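Local coordinates for protein dnab-like replicative helicase (Bacillus phage SPP1, PDB 3BH0) that is a DnaB-family replicative helicase, represented here by its ATPase domain, which probably couples ATP hydrolysis to 5'-3' unwinding of double-stranded DNA, at residues Y189-E194 / L227-R232; D94-V99 / N151-I156. All coordinates share one frame; numbering follows the deposited sequence.

How the contacts relate
Both contacts reach the same central, largely parallel sheet of the ATPase domain, but they lie on opposite sides of the chain's centre, with their own centres about 24 Å apart and their nearest atoms about 10 Å apart. Contact 2 comes first along the chain and is complete before contact 1 begins. It pairs the N-terminal ends of strands 98-103 and 154-157, the latter an outermost strand of the sheet. Contact 1 joins the loop just beyond strand 183-188 to the C-terminal end of strand 223-228. Contact 1 therefore sits beside the probable Walker A loop, at the nucleotide-binding end expected of a P-loop ATPase, and contact 2 at the opposite strand ends.

Contact 1: Y189-E194 / L227-R232; sequences YLQLLE and LSQLSR
Gln191 sets CG beside its backbone N (chi1 -71°) and bends again at chi2 (85°), which turns its amide back onto the end of strand 223-228. There NE2 donates to Ser228 OG at 2.8 Å, nearly straight and with the hydroxyl in the amide plane. On the other branch of the amide, OE1 receives the backbone N of Gln229 in a longer bond of 3.3 Å, whose donor stands above the carbonyl plane. Bonded at both its N and its O, the amide is held against rotation. Ser228 OG, anti to its own N, donates in turn to Gln229 O at 2.9 Å, on a lone pair. Gln229 takes the crowded position between N and carbonyl carbon (chi1 72°) and then runs extended across the 189-194 loop. Its NE2 rests 3.5 Å from Gln191 CB, while its OE1 approaches Tyr189 CE1 obliquely at 3.5 Å. On the backbone, Leu190 N bonds to Leu227 O at 2.8 Å, nearly along the C=O axis, and the same oxygen receives a CA-H...O contact from Tyr189. The Leu190 side chain packs against Ile206 and Leu213 of helix 202-220, and that of Leu227 touches the probable Walker A loop. Loops leaving the C-terminal ends of adjacent parallel strands 183-188 and 223-228 beside such a loop are characteristic of the RecA-like core of DnaB-family helicases.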
# COMPACT_ATOMS: atom_id res chain seq x y z
N TYR A 189 3.11 7.91 -2.59
CA TYR A 189 3.55 8.10 -3.93
C TYR A 189 4.98 8.46 -4.18
O TYR A 189 5.50 9.48 -3.72
CB TYR A 189 2.42 8.50 -4.90
CG TYR A 189 2.47 9.77 -5.67
CD1 TYR A 189 3.16 9.85 -6.87
CD2 TYR A 189 1.70 10.87 -5.26
CE1 TYR A 189 3.15 11.01 -7.62
CE2 TYR A 189 1.68 12.04 -6.02
CZ TYR A 189 2.41 12.10 -7.19
OH TYR A 189 2.40 13.26 -7.91
N LEU A 190 5.59 7.51 -4.88
CA LEU A 190 7.00 7.36 -5.08
C LEU A 190 7.62 8.50 -5.85
O LEU A 190 8.73 8.92 -5.54
CB LEU A 190 7.26 6.02 -5.78
CG LEU A 190 8.66 5.59 -6.25
CD1 LEU A 190 8.79 4.09 -6.08
CD2 LEU A 190 8.95 6.01 -7.70
N GLN A 191 6.89 9.02 -6.84
CA GLN A 191 7.44 9.98 -7.79
C GLN A 191 7.52 11.39 -7.21
O GLN A 191 7.92 12.33 -7.90
CB GLN A 191 6.62 9.99 -9.09
CG GLN A 191 6.80 8.75 -9.96
CD GLN A 191 5.88 7.58 -9.56
OE1 GLN A 191 5.04 7.69 -8.67
NE2 GLN A 191 6.05 6.45 -10.25
N LEU A 192 7.13 11.50 -5.94
CA LEU A 192 7.24 12.71 -5.15
C LEU A 192 8.51 12.71 -4.28
O LEU A 192 8.90 13.74 -3.73
CB LEU A 192 6.00 12.84 -4.25
CG LEU A 192 5.00 13.99 -4.46
CD1 LEU A 192 4.67 14.18 -5.93
CD2 LEU A 192 3.73 13.82 -3.63
N LEU A 193 9.15 11.54 -4.16
CA LEU A 193 10.34 11.40 -3.31
C LEU A 193 11.50 12.26 -3.82
O LEU A 193 11.66 12.43 -5.02
CB LEU A 193 10.77 9.94 -3.19
CG LEU A 193 9.90 9.02 -2.32
CD1 LEU A 193 10.24 7.55 -2.54
CD2 LEU A 193 9.99 9.37 -0.85
N GLU A 194 12.29 12.80 -2.90
CA GLU A 194 13.49 13.56 -3.28
C GLU A 194 14.53 12.62 -3.85
O GLU A 194 14.96 11.70 -3.17
CB GLU A 194 14.06 14.29 -2.07
CG GLU A 194 13.13 15.32 -1.49
CD GLU A 194 13.84 16.23 -0.49
OE1 GLU A 194 14.83 15.78 0.17
OE2 GLU A 194 13.40 17.40 -0.36
N LEU A 227 3.18 3.55 -3.47
CA LEU A 227 2.18 4.01 -4.41
C LEU A 227 2.89 4.69 -5.58
O LEU A 227 3.90 5.36 -5.39
CB LEU A 227 1.19 4.97 -3.72
CG LEU A 227 -0.03 4.37 -3.03
CD1 LEU A 227 0.38 3.37 -1.97
CD2 LEU A 227 -0.93 5.44 -2.42
N SER A 228 2.33 4.52 -6.77
CA SER A 228 2.93 5.02 -7.98
C SER A 228 1.86 5.47 -8.96
O SER A 228 0.82 4.82 -9.12
CB SER A 228 3.81 3.95 -8.63
OG SER A 228 4.19 4.34 -9.94
N GLN A 229 2.14 6.57 -9.64
CA GLN A 229 1.25 7.09 -10.65
C GLN A 229 1.48 6.27 -11.90
O GLN A 229 2.36 5.42 -11.92
CB GLN A 229 1.52 8.59 -10.87
CG GLN A 229 2.83 8.95 -11.61
CD GLN A 229 3.22 10.44 -11.42
OE1 GLN A 229 2.41 11.26 -11.00
NE2 GLN A 229 4.46 10.77 -11.74
N LEU A 230 0.66 6.49 -12.92
CA LEU A 230 0.82 5.82 -14.22
C LEU A 230 0.68 6.82 -15.34
O LEU A 230 0.10 7.89 -15.15
CB LEU A 230 -0.19 4.67 -14.41
CG LEU A 230 0.13 3.38 -13.66
CD1 LEU A 230 -1.09 2.50 -13.59
CD2 LEU A 230 1.28 2.66 -14.30
N SER A 231 1.22 6.45 -16.51
CA SER A 231 1.16 7.26 -17.73
C SER A 231 -0.28 7.61 -18.12
O SER A 231 -1.19 6.77 -18.02
CB SER A 231 1.83 6.48 -18.86
OG SER A 231 1.85 7.24 -20.06
N ARG A 232 -0.50 8.84 -18.58
CA ARG A 232 -1.86 9.25 -18.98
C ARG A 232 -2.25 8.63 -20.32
O ARG A 232 -3.38 8.76 -20.78
CB ARG A 232 -2.05 10.77 -18.97
CG ARG A 232 -1.27 11.58 -20.02
CD ARG A 232 -1.48 13.11 -19.80
NE ARG A 232 -2.68 13.41 -19.00
CZ ARG A 232 -3.46 14.50 -19.14
NH1 ARG A 232 -3.18 15.41 -20.05
NH2 ARG A 232 -4.52 14.67 -18.35

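Contact 2: D94-V99 / N151-I156; sequences DNDDVV and NSNINI
Two short, straight backbone bonds hold the packed half of this contact. Val99 N donates to Asn153 O at 2.7 Å, and Asn155 N donates to Val99 O, also at 2.7 Å; both run nearly along the C=O axes. Val99 thus bonds to the residues before and after Ile154, the pattern of a parallel beta bridge. Its oxygen also meets Ile154 CA, 3.4 Å away, in a CA-H...O contact. On the sheet face shared by these two side chains, Ile154 keeps CG1 beside its backbone N, and its CD1 tip comes within 4.1 Å of Val99 CB. Helix 81-93 covers this face through Ala89 and Met92, which touch Val99. Asn153, with CG beside its own N (chi1 -41°), extends the close packing by bringing CB to 3.3 Å from Asp97 O. Its ND2 adds a weak bond to that oxygen, bent to 128°, and has a further hydrogen bond close by in the chain; Ser93 OG bonds to Asn153 N.

The grip loosens at the exposed Asp96, which closes helix 81-93 in a Schellman motif. Its OD2 stays 3.7 Å from Asn153 ND2, with carboxylate and amide planes 79° apart, and its other oxygen forms a salt bridge with Lys181. Asp97 is buried instead, its carboxylate turned away from segment 151-156 to Arg182.

Main-chain amides therefore carry the strand pairing itself, while the basic residues leading into strand 183-188 probably stabilise both aspartates as carboxylates, an effect likely greatest for buried Asp97.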
# COMPACT_ATOMS: atom_id res chain seq x y z
N ASP A 94 -4.12 -4.02 12.33
CA ASP A 94 -4.99 -4.95 13.06
C ASP A 94 -4.36 -6.33 13.34
O ASP A 94 -4.79 -7.04 14.24
CB ASP A 94 -6.32 -5.12 12.33
CG ASP A 94 -7.23 -3.90 12.44
OD1 ASP A 94 -6.87 -2.91 13.13
OD2 ASP A 94 -8.30 -3.94 11.81
N ASN A 95 -3.36 -6.71 12.56
CA ASN A 95 -2.57 -7.90 12.86
C ASN A 95 -1.53 -7.58 13.93
O ASN A 95 -0.73 -8.43 14.31
CB ASN A 95 -1.87 -8.38 11.60
CG ASN A 95 -2.11 -9.84 11.31
OD1 ASN A 95 -1.16 -10.62 11.17
ND2 ASN A 95 -3.38 -10.22 11.19
N ASP A 96 -1.55 -6.33 14.41
CA ASP A 96 -0.56 -5.79 15.34
C ASP A 96 0.84 -5.64 14.71
O ASP A 96 1.86 -5.62 15.41
CB ASP A 96 -0.51 -6.57 16.67
CG ASP A 96 -0.13 -5.68 17.85
OD1 ASP A 96 1.05 -5.73 18.27
OD2 ASP A 96 -1.01 -4.92 18.34
N ASP A 97 0.86 -5.52 13.39
CA ASP A 97 2.07 -5.13 12.69
C ASP A 97 2.14 -3.61 12.75
O ASP A 97 1.13 -2.96 13.05
CB ASP A 97 2.04 -5.63 11.24
CG ASP A 97 2.08 -7.15 11.16
OD1 ASP A 97 3.04 -7.75 11.70
OD2 ASP A 97 1.16 -7.75 10.56
N VAL A 98 3.33 -3.06 12.50
CA VAL A 98 3.58 -1.62 12.59
C VAL A 98 3.64 -0.99 11.20
O VAL A 98 4.42 -1.40 10.35
CB VAL A 98 4.91 -1.34 13.35
CG1 VAL A 98 5.20 0.16 13.44
CG2 VAL A 98 4.86 -1.94 14.75
N VAL A 99 2.79 0.02 10.97
CA VAL A 99 2.73 0.72 9.69
C VAL A 99 3.29 2.14 9.78
O VAL A 99 2.81 2.95 10.56
CB VAL A 99 1.29 0.74 9.12
CG1 VAL A 99 1.29 1.34 7.71
CG2 VAL A 99 0.68 -0.66 9.10
N ASN A 151 -5.44 3.42 19.27
CA ASN A 151 -4.86 2.14 19.67
C ASN A 151 -4.43 1.32 18.46
O ASN A 151 -4.58 0.09 18.43
CB ASN A 151 -5.85 1.37 20.56
CG ASN A 151 -6.09 2.06 21.91
OD1 ASN A 151 -6.28 3.29 21.98
ND2 ASN A 151 -6.08 1.28 22.98
N SER A 152 -3.90 2.01 17.46
CA SER A 152 -3.37 1.38 16.26
C SER A 152 -1.86 1.63 16.14
O SER A 152 -1.31 2.50 16.83
CB SER A 152 -4.09 1.89 15.01
OG SER A 152 -3.59 3.16 14.63
N ASN A 153 -1.22 0.88 15.25
CA ASN A 153 0.21 0.98 15.02
C ASN A 153 0.50 1.69 13.69
O ASN A 153 1.29 1.22 12.86
CB ASN A 153 0.85 -0.41 15.07
CG ASN A 153 0.28 -1.26 16.19
OD1 ASN A 153 0.48 -0.97 17.36
ND2 ASN A 153 -0.48 -2.29 15.82
N ILE A 154 -0.18 2.81 13.50
CA ILE A 154 -0.06 3.60 12.31
C ILE A 154 0.75 4.80 12.71
O ILE A 154 0.34 5.57 13.58
CB ILE A 154 -1.44 4.06 11.78
CG1 ILE A 154 -2.38 2.88 11.55
CG2 ILE A 154 -1.30 4.92 10.51
CD1 ILE A 154 -2.32 2.29 10.17
N ASN A 155 1.92 4.94 12.12
CA ASN A 155 2.68 6.17 12.25
C ASN A 155 2.55 6.89 10.95
O ASN A 155 2.38 6.25 9.90
CB ASN A 155 4.17 5.90 12.51
CG ASN A 155 4.41 5.24 13.85
OD1 ASN A 155 4.60 4.01 13.93
ND2 ASN A 155 4.39 6.05 14.91
N ILE A 156 2.63 8.22 11.01
CA ILE A 156 2.54 9.03 9.81
C ILE A 156 3.69 10.02 9.77
O ILE A 156 3.93 10.73 10.74
CB ILE A 156 1.18 9.76 9.68
CG1 ILE A 156 0.02 8.76 9.81
CG2 ILE A 156 1.12 10.51 8.35
CD1 ILE A 156 -1.39 9.38 9.79